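Local coordinates for hydroquinone dioxygenase small subunit (Pseudomonas sp., PDB 4ZXA), which forms, together with a large subunit, the iron(II)-dependent dioxygenase PnpCD, which probably cleaves the aromatic ring of hydroquinone, at residues V53-G56 against V62-T65; S72-A77 against R91-K96. All blocks are in the same frame, centred on the assembly; numbering follows the deposited sequence.

Contact 1: residues V53-G56 against V62-T65; sequences VVVG and VVET
V55 and G56 share a single partner, V63, and so illustrate the classic beta bulge, here set in the antiparallel hairpin of strands 52-58 and 61-69. Among the backbone hydrogen bonds, V63 O accepts twice: V55 N comes at 2.8 Å, almost in line with the carbonyl, while G56 N lies in the carbonyl plane on a lone pair, at a longer 3.2 Å. V63 N answers to G56 O at 2.9 Å. Before the bulge the pairing is regular, with V53 and T65 bonded both ways, T65 N to V53 O at 2.7 Å. Weaker CA-H...O contacts supplement these bonds, from E64 CA to V53 O and from V62 CA to G56 O.

The side-chain contacts are mainly apolar. A chi1 of -66° sets V55 CG1 anti to the carbonyl carbon and leaves V55 CG2 against V63 CG1 at 3.8 Å. T65 OG1 lies 3.4 Å from both V55 CG1 and V55 CG2, the valine and threonine crossing nearly at right angles. V54 CG1 touches V62 CG1 at 4.0 Å. Helix 40-45 covers V53, V55 and T65, with V43 against all three, and V63 packs on W316 of the large subunit. E64 lies beside V54, its OE2 hydrogen-bonded to S158.

One carbonyl gripped twice thus lets the register slip by a residue while both amides at the bulge keep an acceptor in a buried part of the sheet.

Contact 2: residues S72-A77 against R91-K96; sequences SPWFTA and RVEFLK
W74 meets E93 and L95 through its six-membered ring, without a hydrogen bond between 72-77 and 91-96, a worked case of contact between next-but-one strands of a sheet. From W74 CB, CG leaves anti to the carbonyl carbon (chi1 -74°), and the indole is carried across the intervening strand 136-142, where it also touches R139. At the bridge between the rings, CE2 comes within 4.1 Å of L95 CD1. Further out, CZ2 has L95 CD1 at 3.7 Å on one side of the ring and is 3.9 Å from E93 OE1. CH2, at the tip, has L95 CG as well as CD1 near it and lies 3.9 Å from E93 CB. Finally, W74 CZ3 is 3.5 Å from E93 O, which approaches obliquely.

The methyl L95 CD1 stands over the face of the six-membered ring, 3.8 Å from its centroid and 17° from the normal, a CH-pi contact. The E93 carboxylate is turned nearly perpendicular to the indole, and OE1 forms a salt bridge with R139.

Apolar packing and a CH-pi contact thus bring W74 against strand 89-97 without a backbone bond, while the salt bridge to R139 probably offsets part of the carboxylate's charge beside the indole.

Both segments of contact 1 precede those of contact 2 along the chain. Their centres lie 19 Å apart and their nearest atoms about 8 Å, without touching. Contact 1 is a neighbouring-strand pairing in the mixed sheet, whereas contact 2 spans strands 71-76 and 89-97 of the antiparallel sheet. Strand 61-69 of the first sheet leads directly into strand 71-76 of the second, linking the two halves of the cupin-type beta fold. The large subunit packs near both, on V63 in contact 1 and on F94 and K96 in strand 89-97, so each sheet contributes to the interface of the two-subunit enzyme.

Contact 1: residues V53-G56 against V62-T65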
loop_
_atom_site.group_PDB
_atom_site.type_symbol
_atom_site.label_atom_id
_atom_site.label_comp_id
_atom_site.label_asym_id
_atom_site.label_seq_id
_atom_site.Cartn_x
_atom_site.Cartn_y
_atom_site.Cartn_z
ATOM N N VAL A 53 -22.485 21.436 -28.073
ATOM C CA VAL A 53 -22.936 20.110 -27.660
ATOM C C VAL A 53 -22.620 19.918 -26.196
ATOM O O VAL A 53 -21.449 19.966 -25.790
ATOM C CB VAL A 53 -22.281 18.942 -28.476
ATOM C CG1 VAL A 53 -22.753 17.589 -27.936
ATOM C CG2 VAL A 53 -22.589 19.059 -29.981
ATOM N N VAL A 54 -23.666 19.724 -25.400
ATOM C CA VAL A 54 -23.491 19.455 -23.988
ATOM C C VAL A 54 -22.832 18.089 -23.794
ATOM O O VAL A 54 -23.355 17.069 -24.255
ATOM C CB VAL A 54 -24.832 19.477 -23.247
ATOM C CG1 VAL A 54 -24.623 19.217 -21.751
ATOM C CG2 VAL A 54 -25.563 20.807 -23.503
ATOM N N VAL A 55 -21.691 18.086 -23.103
ATOM C CA VAL A 55 -20.977 16.855 -22.756
ATOM C C VAL A 55 -20.919 16.672 -21.244
ATOM O O VAL A 55 -20.602 15.592 -20.755
ATOM C CB VAL A 55 -19.552 16.813 -23.373
ATOM C CG1 VAL A 55 -19.654 16.730 -24.898
ATOM C CG2 VAL A 55 -18.756 18.043 -22.986
ATOM N N GLY A 56 -21.256 17.724 -20.506
ATOM C CA GLY A 56 -21.398 17.620 -19.067
ATOM C C GLY A 56 -22.564 18.466 -18.603
ATOM O O GLY A 56 -22.716 19.612 -19.043
ATOM N N VAL A 62 -23.355 23.666 -17.492
ATOM C CA VAL A 62 -22.975 22.812 -18.607
ATOM C C VAL A 62 -21.517 22.936 -18.988
ATOM O O VAL A 62 -20.890 23.980 -18.807
ATOM C CB VAL A 62 -23.871 23.039 -19.873
ATOM C CG1 VAL A 62 -25.309 22.568 -19.629
ATOM C CG2 VAL A 62 -23.835 24.497 -20.326
ATOM N N VAL A 63 -20.985 21.836 -19.498
ATOM C CA VAL A 63 -19.761 21.889 -20.274
ATOM C C VAL A 63 -20.128 21.551 -21.713
ATOM O O VAL A 63 -20.652 20.473 -21.994
ATOM C CB VAL A 63 -18.694 20.939 -19.751
ATOM C CG1 VAL A 63 -17.523 20.891 -20.718
ATOM C CG2 VAL A 63 -18.231 21.399 -18.382
ATOM N N GLU A 64 -19.895 22.505 -22.607
ATOM C CA GLU A 64 -20.197 22.339 -24.025
ATOM C C GLU A 64 -18.919 22.113 -24.834
ATOM O O GLU A 64 -17.857 22.671 -24.520
ATOM C CB GLU A 64 -20.939 23.568 -24.571
ATOM C CG GLU A 64 -22.300 23.813 -23.957
ATOM C CD GLU A 64 -22.826 25.198 -24.283
ATOM O OE1 GLU A 64 -22.005 26.065 -24.664
ATOM O OE2 GLU A 64 -24.058 25.423 -24.158
ATOM N N THR A 65 -19.037 21.270 -25.856
ATOM C CA THR A 65 -17.971 21.051 -26.825
ATOM C C THR A 65 -18.349 21.714 -28.145
ATOM O O THR A 65 -19.421 21.453 -28.690
ATOM C CB THR A 65 -17.700 19.540 -27.061
ATOM O OG1 THR A 65 -17.230 18.941 -25.847
ATOM C CG2 THR A 65 -16.633 19.347 -28.134
#

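Contact 2: residues S72-A77 against R91-K96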
loop_
_atom_site.group_PDB
_atom_site.type_symbol
_atom_site.label_atom_id
_atom_site.label_comp_id
_atom_site.label_asym_id
_atom_site.label_seq_id
_atom_site.Cartn_x
_atom_site.Cartn_y
_atom_site.Cartn_z
ATOM N N SER A 72 -18.033 31.726 -36.158
ATOM C CA SER A 72 -19.274 31.529 -35.400
ATOM C C SER A 72 -20.194 32.748 -35.488
ATOM O O SER A 72 -19.772 33.824 -35.915
ATOM C CB SER A 72 -18.965 31.267 -33.922
ATOM O OG SER A 72 -18.658 32.486 -33.248
ATOM N N PRO A 73 -21.462 32.571 -35.088
ATOM C CA PRO A 73 -22.371 33.690 -34.819
ATOM C C PRO A 73 -21.855 34.502 -33.639
ATOM O O PRO A 73 -21.105 33.952 -32.823
ATOM C CB PRO A 73 -23.677 32.995 -34.409
ATOM C CG PRO A 73 -23.603 31.642 -35.011
ATOM C CD PRO A 73 -22.142 31.267 -35.035
ATOM N N TRP A 74 -22.234 35.776 -33.551
ATOM C CA TRP A 74 -21.998 36.533 -32.325
ATOM C C TRP A 74 -22.798 35.931 -31.151
ATOM O O TRP A 74 -24.018 35.714 -31.246
ATOM C CB TRP A 74 -22.371 38.007 -32.481
ATOM C CG TRP A 74 -21.438 38.847 -33.291
ATOM C CD1 TRP A 74 -21.632 39.285 -34.577
ATOM C CD2 TRP A 74 -20.176 39.396 -32.868
ATOM N NE1 TRP A 74 -20.570 40.063 -34.975
ATOM C CE2 TRP A 74 -19.665 40.151 -33.949
ATOM C CE3 TRP A 74 -19.427 39.318 -31.688
ATOM C CZ2 TRP A 74 -18.443 40.822 -33.882
ATOM C CZ3 TRP A 74 -18.212 39.988 -31.624
ATOM C CH2 TRP A 74 -17.733 40.729 -32.714
ATOM N N PHE A 75 -22.095 35.671 -30.049
ATOM C CA PHE A 75 -22.683 35.080 -28.849
ATOM C C PHE A 75 -22.684 36.098 -27.709
ATOM O O PHE A 75 -21.843 37.003 -27.664
ATOM C CB PHE A 75 -21.868 33.870 -28.397
ATOM C CG PHE A 75 -21.896 32.717 -29.346
ATOM C CD1 PHE A 75 -23.090 32.090 -29.663
ATOM C CD2 PHE A 75 -20.721 32.231 -29.891
ATOM C CE1 PHE A 75 -23.112 30.997 -30.524
ATOM C CE2 PHE A 75 -20.728 31.140 -30.749
ATOM C CZ PHE A 75 -21.922 30.521 -31.070
ATOM N N THR A 76 -23.609 35.940 -26.775
ATOM C CA THR A 76 -23.582 36.773 -25.589
ATOM C C THR A 76 -24.309 36.107 -24.414
ATOM O O THR A 76 -25.139 35.208 -24.601
ATOM C CB THR A 76 -24.220 38.143 -25.870
ATOM O OG1 THR A 76 -23.758 39.107 -24.907
ATOM C CG2 THR A 76 -25.753 38.030 -25.831
ATOM N N ALA A 77 -24.001 36.561 -23.205
ATOM C CA ALA A 77 -24.695 36.069 -22.024
ATOM C C ALA A 77 -24.718 37.135 -20.950
ATOM O O ALA A 77 -23.980 38.115 -21.028
ATOM C CB ALA A 77 -24.039 34.792 -21.493
ATOM N N ARG A 91 -9.482 32.479 -33.063
ATOM C CA ARG A 91 -9.452 33.906 -32.809
ATOM C C ARG A 91 -10.805 34.270 -32.199
ATOM O O ARG A 91 -11.848 33.832 -32.686
ATOM C CB ARG A 91 -9.230 34.649 -34.129
ATOM C CG ARG A 91 -9.435 36.156 -34.076
ATOM C CD ARG A 91 -9.090 36.800 -35.419
ATOM N NE ARG A 91 -9.153 38.252 -35.338
ATOM C CZ ARG A 91 -10.274 38.946 -35.519
ATOM N NH1 ARG A 91 -11.397 38.300 -35.802
ATOM N NH2 ARG A 91 -10.276 40.275 -35.425
ATOM N N VAL A 92 -10.793 35.050 -31.127
ATOM C CA VAL A 92 -12.036 35.433 -30.466
ATOM C C VAL A 92 -12.181 36.957 -30.496
ATOM O O VAL A 92 -11.348 37.668 -29.924
ATOM C CB VAL A 92 -12.100 34.895 -28.993
ATOM C CG1 VAL A 92 -13.467 35.163 -28.364
ATOM C CG2 VAL A 92 -11.779 33.399 -28.940
ATOM N N GLU A 93 -13.227 37.446 -31.169
ATOM C CA GLU A 93 -13.498 38.884 -31.268
ATOM C C GLU A 93 -14.448 39.335 -30.168
ATOM O O GLU A 93 -15.445 38.665 -29.901
ATOM C CB GLU A 93 -14.169 39.219 -32.595
ATOM C CG GLU A 93 -13.288 39.167 -33.818
ATOM C CD GLU A 93 -14.105 39.090 -35.108
ATOM O OE1 GLU A 93 -14.959 39.977 -35.342
ATOM O OE2 GLU A 93 -13.900 38.128 -35.878
ATOM N N PHE A 94 -14.176 40.495 -29.573
ATOM C CA PHE A 94 -14.981 40.989 -28.456
ATOM C C PHE A 94 -15.593 42.364 -28.702
ATOM O O PHE A 94 -14.882 43.328 -28.987
ATOM C CB PHE A 94 -14.135 41.058 -27.175
ATOM C CG PHE A 94 -13.706 39.718 -26.648
ATOM C CD1 PHE A 94 -14.513 39.014 -25.763
ATOM C CD2 PHE A 94 -12.496 39.168 -27.028
ATOM C CE1 PHE A 94 -14.115 37.774 -25.267
ATOM C CE2 PHE A 94 -12.089 37.929 -26.546
ATOM C CZ PHE A 94 -12.897 37.230 -25.663
ATOM N N LEU A 95 -16.912 42.452 -28.558
ATOM C CA LEU A 95 -17.623 43.728 -28.550
ATOM C C LEU A 95 -18.208 44.031 -27.174
ATOM O O LEU A 95 -18.880 43.175 -26.586
ATOM C CB LEU A 95 -18.786 43.669 -29.527
ATOM C CG LEU A 95 -18.469 43.888 -30.991
ATOM C CD1 LEU A 95 -19.734 43.647 -31.787
ATOM C CD2 LEU A 95 -17.957 45.303 -31.153
ATOM N N LYS A 96 -17.975 45.242 -26.668
ATOM C CA LYS A 96 -18.663 45.699 -25.462
ATOM C C LYS A 96 -20.025 46.278 -25.809
ATOM O O LYS A 96 -20.123 47.431 -26.226
ATOM C CB LYS A 96 -17.852 46.748 -24.701
ATOM C CG LYS A 96 -18.494 47.127 -23.360
ATOM C CD LYS A 96 -17.736 48.242 -22.663
ATOM C CE LYS A 96 -17.389 47.863 -21.231
ATOM N NZ LYS A 96 -16.612 48.938 -20.553
#